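Hypothetical protein PHS013 (Pyrococcus horikoshii, PDB 1WMI) probably acts as the RelE/ParE-family toxin of a type II toxin-antitoxin pair, a family whose RelE members block translation by cleaving messenger RNA on the ribosome. Local coordinates at residues His22-Phe26 against Leu61-Arg65; Val11-Leu15 against Ile79-Lys83. One frame throughout, in Å; residues are numbered along the deposited sequence.

How the contacts relate
In this small RelE/ParE fold, contact 2 joins a helix to a strand of the mixed beta-sheet, and contact 1 joins a helix to the loop connecting two strands at one end of that sheet; their centres lie about 11 Å apart. Along the chain, contact 1 is nested inside contact 2: helix 9-15 comes first, then helix 20-33, the turn between strands 54-60 and 65-71, and finally strand 76-83. They meet directly in both layers. Phe26 CE1 packs on Leu15 CD2 at 3.7 Å between the helices, while Arg65 O and Lys83 N, 2.8 Å apart, probably form a hydrogen bond between neighbouring antiparallel strands. The two contacts thus tie the chain's beginning to its end.

Contact 1: His22-Phe26 against Leu61-Arg65; sequences HYRRF and LGDYR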
ATOM      1  N   HIS A  22       9.214  16.893  -7.523  1.00 40.30           N
ATOM      2  CA  HIS A  22       9.405  15.489  -7.166  1.00 39.30           C
ATOM      3  C   HIS A  22      10.692  15.268  -6.379  1.00 38.07           C
ATOM      4  O   HIS A  22      10.746  14.449  -5.458  1.00 37.08           O
ATOM      5  CB  HIS A  22       9.427  14.622  -8.424  1.00 39.58           C
ATOM      6  CG  HIS A  22       8.100  14.521  -9.113  1.00 42.55           C
ATOM      7  ND1 HIS A  22       7.447  15.622  -9.632  1.00 42.91           N
ATOM      8  CD2 HIS A  22       7.313  13.455  -9.367  1.00 41.50           C
ATOM      9  CE1 HIS A  22       6.310  15.228 -10.179  1.00 44.94           C
ATOM     10  NE2 HIS A  22       6.201  13.923 -10.034  1.00 45.11           N
ATOM     11  N   TYR A  23      11.733  15.993  -6.757  1.00 35.70           N
ATOM     12  CA  TYR A  23      13.013  15.878  -6.086  1.00 35.05           C
ATOM     13  C   TYR A  23      12.867  16.312  -4.636  1.00 34.23           C
ATOM     14  O   TYR A  23      13.392  15.673  -3.728  1.00 33.61           O
ATOM     15  CB  TYR A  23      14.042  16.760  -6.780  1.00 35.21           C
ATOM     16  CG  TYR A  23      15.397  16.710  -6.139  1.00 34.14           C
ATOM     17  CD1 TYR A  23      16.130  15.529  -6.124  1.00 34.29           C
ATOM     18  CD2 TYR A  23      15.954  17.845  -5.552  1.00 34.47           C
ATOM     19  CE1 TYR A  23      17.383  15.474  -5.542  1.00 33.92           C
ATOM     20  CE2 TYR A  23      17.207  17.799  -4.965  1.00 34.46           C
ATOM     21  CZ  TYR A  23      17.917  16.607  -4.969  1.00 32.62           C
ATOM     22  OH  TYR A  23      19.166  16.544  -4.402  1.00 35.54           O
ATOM     23  N   ARG A  24      12.141  17.405  -4.431  1.00 35.37           N
ATOM     24  CA  ARG A  24      11.899  17.952  -3.101  1.00 35.74           C
ATOM     25  C   ARG A  24      11.237  16.898  -2.209  1.00 33.99           C
ATOM     26  O   ARG A  24      11.590  16.743  -1.035  1.00 32.90           O
ATOM     27  CB  ARG A  24      11.006  19.186  -3.235  1.00 39.49           C
ATOM     28  CG  ARG A  24      10.904  20.065  -2.005  1.00 41.72           C
ATOM     29  CD  ARG A  24      10.123  21.322  -2.348  1.00 43.63           C
ATOM     30  NE  ARG A  24      10.844  22.191  -3.276  1.00 45.75           N
ATOM     31  CZ  ARG A  24      10.338  22.671  -4.408  1.00 46.98           C
ATOM     32  NH1 ARG A  24      11.073  23.461  -5.179  1.00 45.24           N
ATOM     33  NH2 ARG A  24       9.103  22.351  -4.781  1.00 47.88           N
ATOM     34  N   ARG A  25      10.297  16.162  -2.789  1.00 33.79           N
ATOM     35  CA  ARG A  25       9.558  15.116  -2.086  1.00 34.02           C
ATOM     36  C   ARG A  25      10.504  13.988  -1.674  1.00 31.85           C
ATOM     37  O   ARG A  25      10.371  13.392  -0.595  1.00 29.66           O
ATOM     38  CB  ARG A  25       8.454  14.568  -3.005  1.00 38.60           C
ATOM     39  CG  ARG A  25       7.197  14.069  -2.289  1.00 44.99           C
ATOM     40  CD  ARG A  25       6.209  13.484  -3.295  1.00 49.38           C
ATOM     41  NE  ARG A  25       5.962  14.400  -4.408  1.00 52.11           N
ATOM     42  CZ  ARG A  25       5.082  15.396  -4.388  1.00 54.41           C
ATOM     43  NH1 ARG A  25       4.936  16.183  -5.451  1.00 52.73           N
ATOM     44  NH2 ARG A  25       4.333  15.594  -3.316  1.00 55.49           N
ATOM     45  N   PHE A  26      11.469  13.702  -2.541  1.00 29.54           N
ATOM     46  CA  PHE A  26      12.436  12.654  -2.260  1.00 28.21           C
ATOM     47  C   PHE A  26      13.269  13.039  -1.047  1.00 25.75           C
ATOM     48  O   PHE A  26      13.531  12.207  -0.178  1.00 24.61           O
ATOM     49  CB  PHE A  26      13.342  12.416  -3.474  1.00 26.96           C
ATOM     50  CG  PHE A  26      14.394  11.375  -3.238  1.00 28.72           C
ATOM     51  CD1 PHE A  26      15.633  11.719  -2.708  1.00 31.18           C
ATOM     52  CD2 PHE A  26      14.134  10.040  -3.508  1.00 28.79           C
ATOM     53  CE1 PHE A  26      16.598  10.735  -2.451  1.00 31.69           C
ATOM     54  CE2 PHE A  26      15.087   9.059  -3.253  1.00 29.81           C
ATOM     55  CZ  PHE A  26      16.318   9.406  -2.726  1.00 29.34           C
ATOM     56  N   LEU A  61       6.022   7.508  -3.708  1.00 36.80           N
ATOM     57  CA  LEU A  61       6.167   8.948  -3.586  1.00 39.14           C
ATOM     58  C   LEU A  61       5.228   9.684  -4.534  1.00 41.12           C
ATOM     59  O   LEU A  61       5.316  10.899  -4.694  1.00 43.78           O
ATOM     60  CB  LEU A  61       7.620   9.359  -3.848  1.00 39.68           C
ATOM     61  CG  LEU A  61       8.579   9.261  -2.652  1.00 39.95           C
ATOM     62  CD1 LEU A  61       8.693   7.821  -2.169  1.00 39.12           C
ATOM     63  CD2 LEU A  61       9.936   9.795  -3.055  1.00 38.55           C
ATOM     64  N   GLY A  62       4.316   8.942  -5.152  1.00 43.50           N
ATOM     65  CA  GLY A  62       3.377   9.550  -6.081  1.00 43.13           C
ATOM     66  C   GLY A  62       3.585   9.052  -7.499  1.00 43.63           C
ATOM     67  O   GLY A  62       3.178   7.939  -7.841  1.00 43.84           O
ATOM     68  N   ASP A  63       4.236   9.868  -8.322  1.00 43.11           N
ATOM     69  CA  ASP A  63       4.490   9.510  -9.712  1.00 42.98           C
ATOM     70  C   ASP A  63       5.475   8.359  -9.877  1.00 43.20           C
ATOM     71  O   ASP A  63       5.658   7.842 -10.983  1.00 45.38           O
ATOM     72  CB  ASP A  63       4.993  10.725 -10.495  1.00 45.10           C
ATOM     73  CG  ASP A  63       3.992  11.866 -10.504  1.00 44.72           C
ATOM     74  OD1 ASP A  63       4.299  12.935 -11.069  1.00 45.05           O
ATOM     75  OD2 ASP A  63       2.896  11.701  -9.944  1.00 45.72           O
ATOM     76  N   TYR A  64       6.108   7.950  -8.784  1.00 40.48           N
ATOM     77  CA  TYR A  64       7.065   6.857  -8.852  1.00 38.32           C
ATOM     78  C   TYR A  64       7.188   6.129  -7.520  1.00 36.68           C
ATOM     79  O   TYR A  64       6.637   6.564  -6.512  1.00 35.70           O
ATOM     80  CB  TYR A  64       8.433   7.379  -9.307  1.00 37.39           C
ATOM     81  CG  TYR A  64       9.085   8.348  -8.349  1.00 37.10           C
ATOM     82  CD1 TYR A  64      10.052   7.915  -7.437  1.00 36.78           C
ATOM     83  CD2 TYR A  64       8.733   9.701  -8.347  1.00 36.24           C
ATOM     84  CE1 TYR A  64      10.655   8.810  -6.542  1.00 35.66           C
ATOM     85  CE2 TYR A  64       9.326  10.600  -7.456  1.00 36.00           C
ATOM     86  CZ  TYR A  64      10.285  10.148  -6.558  1.00 36.37           C
ATOM     87  OH  TYR A  64      10.856  11.034  -5.668  1.00 37.04           O
ATOM     88  N   ARG A  65       7.903   5.012  -7.537  1.00 36.34           N
ATOM     89  CA  ARG A  65       8.108   4.201  -6.343  1.00 37.51           C
ATOM     90  C   ARG A  65       9.593   4.012  -6.048  1.00 36.07           C
ATOM     91  O   ARG A  65      10.416   3.937  -6.968  1.00 34.77           O
ATOM     92  CB  ARG A  65       7.457   2.829  -6.528  1.00 38.62           C
ATOM     93  CG  ARG A  65       5.938   2.859  -6.633  1.00 40.75           C
ATOM     94  CD  ARG A  65       5.405   1.516  -7.099  1.00 41.18           C
ATOM     95  NE  ARG A  65       5.774   1.258  -8.488  1.00 45.38           N
ATOM     96  CZ  ARG A  65       5.825   0.051  -9.041  1.00 47.01           C
ATOM     97  NH1 ARG A  65       6.169  -0.079 -10.317  1.00 48.65           N
ATOM     98  NH2 ARG A  65       5.546  -1.025  -8.318  1.00 46.08           N
TER
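His22 and Asp63 form a hydrogen bond between helix 20-33 and the turn that follows strand 54-60. NE2 of His22 donates to Asp63 OD1 along a nearly straight path of 162°, but their 2.4 Å separation is so short that the exact length is doubtful. Imidazole and carboxylate planes are inclined by 52°, and the aspartate lies at the ring edge. In both residues CG is placed beside the backbone N, anti to the carbonyl carbon, which brings the two groups together across the gap. The other carboxylate oxygen, OD2, forms a salt bridge with Arg85.

Tyr64 reaches the helix differently. With its CG between the backbone N and carbonyl carbon (chi1 64°), its ring meets that of His22 edge to edge, where CE2 of Tyr64 comes 4.0 Å from CD2 of His22. The hydroxyl gives a weak bond to His22 O at 3.4 Å, an oxygen that also accepts the helical N-H of Phe26, and lies 3.6 Å from Phe26 CB. Leu61 CB covers part of one face of the tyrosine ring, while Leu61 CD2 touches Phe26 CA at 3.9 Å. Alongside, the Arg25 chain, bent near its end, brings CD to 3.1 Å from Leu61 O, a tight approach.

Gly62 has backbone angles readily reached by glycine, and Leu61 N bonds to Tyr64 O at 3.0 Å, closing the turn of the beta hairpin formed by strands 54-60 and 65-71. The chemistry is thus graded, from a charged carboxylate at the partly exposed side to leucine and phenylalanine packing in the interior. Because one oxygen of Asp63 meets His22 and the other Arg85, the side chain is fixed between helix 20-33 and the C-terminal segment.

Contact 2: Val11-Leu15 against Ile79-Lys83; sequences VVKAL and ILKLK
The axes of helix 11-15 and strand 79-83 approach to 8.5 Å and run in broadly the same direction, 37° apart, with Val11 and Lys81 the nearest CA pair. Val11 divides its two methyl groups between backbone and side chains. CG1, anti to the backbone N (chi1 165°), meets the side chains of Ile79 and Leu82, coming 4.0 Å from Ile79 CG2. CG2 instead presses on the strand itself, 3.3 Å from Leu80 O and close to Lys81 CA. That part of the strand is a classic beta bulge, two residues (Leu80, Lys81) set opposite the single Ile67 of strand 65-71.

One turn further along the helix, Ala14 and Leu15 meet Leu82 of the strand. CD1 of Leu82 touches Ala14 CB and Leu15 CD1, each at 3.9 Å, and the two leucine side chains cross at roughly a right angle. CD2 of Leu82 is the branch that meets Val11.

Outside the pair, Ile79 also packs on Leu33 of helix 20-33. On the sheet's other side, Leu80 meets an aromatic side chain of a different protein, probably the antitoxin, and Lys83 NZ forms a salt bridge with an acidic side chain of that same chain. The interface with the helix is accordingly held by methyl-to-methyl and methyl-to-backbone packing, while the charge of Lys83 pairs with the partner protein.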
ATOM      1  N   VAL A  11      20.685   5.504  -8.695  1.00 35.70           N
ATOM      2  CA  VAL A  11      19.470   6.188  -8.250  1.00 33.23           C
ATOM      3  C   VAL A  11      19.727   7.686  -8.314  1.00 31.67           C
ATOM      4  O   VAL A  11      18.905   8.448  -8.825  1.00 29.88           O
ATOM      5  CB  VAL A  11      19.089   5.813  -6.788  1.00 35.01           C
ATOM      6  CG1 VAL A  11      18.054   6.808  -6.241  1.00 30.14           C
ATOM      7  CG2 VAL A  11      18.521   4.393  -6.747  1.00 31.59           C
ATOM      8  N   VAL A  12      20.872   8.108  -7.791  1.00 32.51           N
ATOM      9  CA  VAL A  12      21.228   9.525  -7.811  1.00 34.24           C
ATOM     10  C   VAL A  12      21.111  10.061  -9.241  1.00 35.78           C
ATOM     11  O   VAL A  12      20.596  11.152  -9.467  1.00 36.36           O
ATOM     12  CB  VAL A  12      22.683   9.754  -7.291  1.00 35.26           C
ATOM     13  CG1 VAL A  12      23.108  11.212  -7.500  1.00 32.87           C
ATOM     14  CG2 VAL A  12      22.765   9.400  -5.805  1.00 32.29           C
ATOM     15  N   LYS A  13      21.576   9.277 -10.208  1.00 38.23           N
ATOM     16  CA  LYS A  13      21.525   9.690 -11.604  1.00 39.71           C
ATOM     17  C   LYS A  13      20.086   9.812 -12.093  1.00 39.29           C
ATOM     18  O   LYS A  13      19.725  10.799 -12.727  1.00 37.69           O
ATOM     19  CB  LYS A  13      22.284   8.689 -12.482  1.00 41.70           C
ATOM     20  CG  LYS A  13      22.358   9.078 -13.957  1.00 45.69           C
ATOM     21  CD  LYS A  13      22.957   7.958 -14.800  1.00 49.57           C
ATOM     22  CE  LYS A  13      23.206   8.424 -16.227  1.00 53.71           C
ATOM     23  NZ  LYS A  13      21.971   8.998 -16.835  1.00 58.37           N
ATOM     24  N   ALA A  14      19.269   8.809 -11.787  1.00 39.76           N
ATOM     25  CA  ALA A  14      17.865   8.801 -12.206  1.00 41.20           C
ATOM     26  C   ALA A  14      17.081   9.960 -11.592  1.00 41.68           C
ATOM     27  O   ALA A  14      16.114  10.461 -12.175  1.00 40.95           O
ATOM     28  CB  ALA A  14      17.216   7.469 -11.822  1.00 38.86           C
ATOM     29  N   LEU A  15      17.532  10.377 -10.412  1.00 43.27           N
ATOM     30  CA  LEU A  15      16.925  11.454  -9.637  1.00 42.95           C
ATOM     31  C   LEU A  15      16.959  12.797 -10.349  1.00 43.40           C
ATOM     32  O   LEU A  15      16.147  13.678 -10.080  1.00 43.83           O
ATOM     33  CB  LEU A  15      17.658  11.570  -8.297  1.00 42.43           C
ATOM     34  CG  LEU A  15      16.887  11.464  -6.979  1.00 43.08           C
ATOM     35  CD1 LEU A  15      15.757  10.442  -7.071  1.00 40.50           C
ATOM     36  CD2 LEU A  15      17.883  11.093  -5.879  1.00 42.02           C
ATOM     37  N   ILE A  79      18.737   3.258  -0.386  1.00 28.10           N
ATOM     38  CA  ILE A  79      17.769   3.460  -1.448  1.00 26.76           C
ATOM     39  C   ILE A  79      18.329   2.624  -2.594  1.00 27.15           C
ATOM     40  O   ILE A  79      19.335   2.984  -3.197  1.00 26.04           O
ATOM     41  CB  ILE A  79      17.697   4.947  -1.876  1.00 26.53           C
ATOM     42  CG1 ILE A  79      17.428   5.837  -0.653  1.00 25.46           C
ATOM     43  CG2 ILE A  79      16.629   5.133  -2.955  1.00 21.60           C
ATOM     44  CD1 ILE A  79      16.116   5.578   0.047  1.00 25.94           C
ATOM     45  N   LEU A  80      17.689   1.496  -2.870  1.00 30.30           N
ATOM     46  CA  LEU A  80      18.143   0.603  -3.926  1.00 33.13           C
ATOM     47  C   LEU A  80      17.798   1.039  -5.349  1.00 34.61           C
ATOM     48  O   LEU A  80      18.686   1.116  -6.198  1.00 36.48           O
ATOM     49  CB  LEU A  80      17.622  -0.814  -3.674  1.00 34.26           C
ATOM     50  CG  LEU A  80      18.252  -1.555  -2.485  1.00 36.34           C
ATOM     51  CD1 LEU A  80      19.768  -1.360  -2.489  1.00 36.66           C
ATOM     52  CD2 LEU A  80      17.686  -1.029  -1.198  1.00 36.27           C
ATOM     53  N   LYS A  81      16.525   1.311  -5.625  1.00 35.03           N
ATOM     54  CA  LYS A  81      16.142   1.731  -6.971  1.00 36.29           C
ATOM     55  C   LYS A  81      14.782   2.410  -7.058  1.00 35.71           C
ATOM     56  O   LYS A  81      14.020   2.438  -6.092  1.00 33.90           O
ATOM     57  CB  LYS A  81      16.158   0.536  -7.929  1.00 38.59           C
ATOM     58  CG  LYS A  81      15.034  -0.454  -7.692  1.00 40.02           C
ATOM     59  CD  LYS A  81      14.947  -1.474  -8.808  1.00 40.81           C
ATOM     60  CE  LYS A  81      14.593  -0.825 -10.137  1.00 41.67           C
ATOM     61  NZ  LYS A  81      14.424  -1.862 -11.204  1.00 42.07           N
ATOM     62  N   LEU A  82      14.496   2.961  -8.236  1.00 36.61           N
ATOM     63  CA  LEU A  82      13.240   3.655  -8.494  1.00 38.36           C
ATOM     64  C   LEU A  82      12.429   2.857  -9.493  1.00 40.12           C
ATOM     65  O   LEU A  82      12.983   2.061 -10.251  1.00 41.59           O
ATOM     66  CB  LEU A  82      13.503   5.040  -9.077  1.00 36.18           C
ATOM     67  CG  LEU A  82      14.471   5.944  -8.318  1.00 37.67           C
ATOM     68  CD1 LEU A  82      14.565   7.289  -9.026  1.00 39.93           C
ATOM     69  CD2 LEU A  82      13.991   6.118  -6.885  1.00 38.72           C
ATOM     70  N   LYS A  83      11.118   3.077  -9.486  1.00 43.14           N
ATOM     71  CA  LYS A  83      10.206   2.403 -10.402  1.00 44.24           C
ATOM     72  C   LYS A  83       9.056   3.334 -10.804  1.00 45.37           C
ATOM     73  O   LYS A  83       8.719   4.277 -10.078  1.00 42.58           O
ATOM     74  CB  LYS A  83       9.653   1.125  -9.763  1.00 44.83           C
ATOM     75  CG  LYS A  83      10.699   0.035  -9.557  1.00 46.32           C
ATOM     76  CD  LYS A  83      10.085  -1.194  -8.901  1.00 49.73           C
ATOM     77  CE  LYS A  83       9.555  -2.206  -9.917  1.00 50.34           C
ATOM     78  NZ  LYS A  83      10.645  -3.055 -10.471  1.00 52.78           N
TER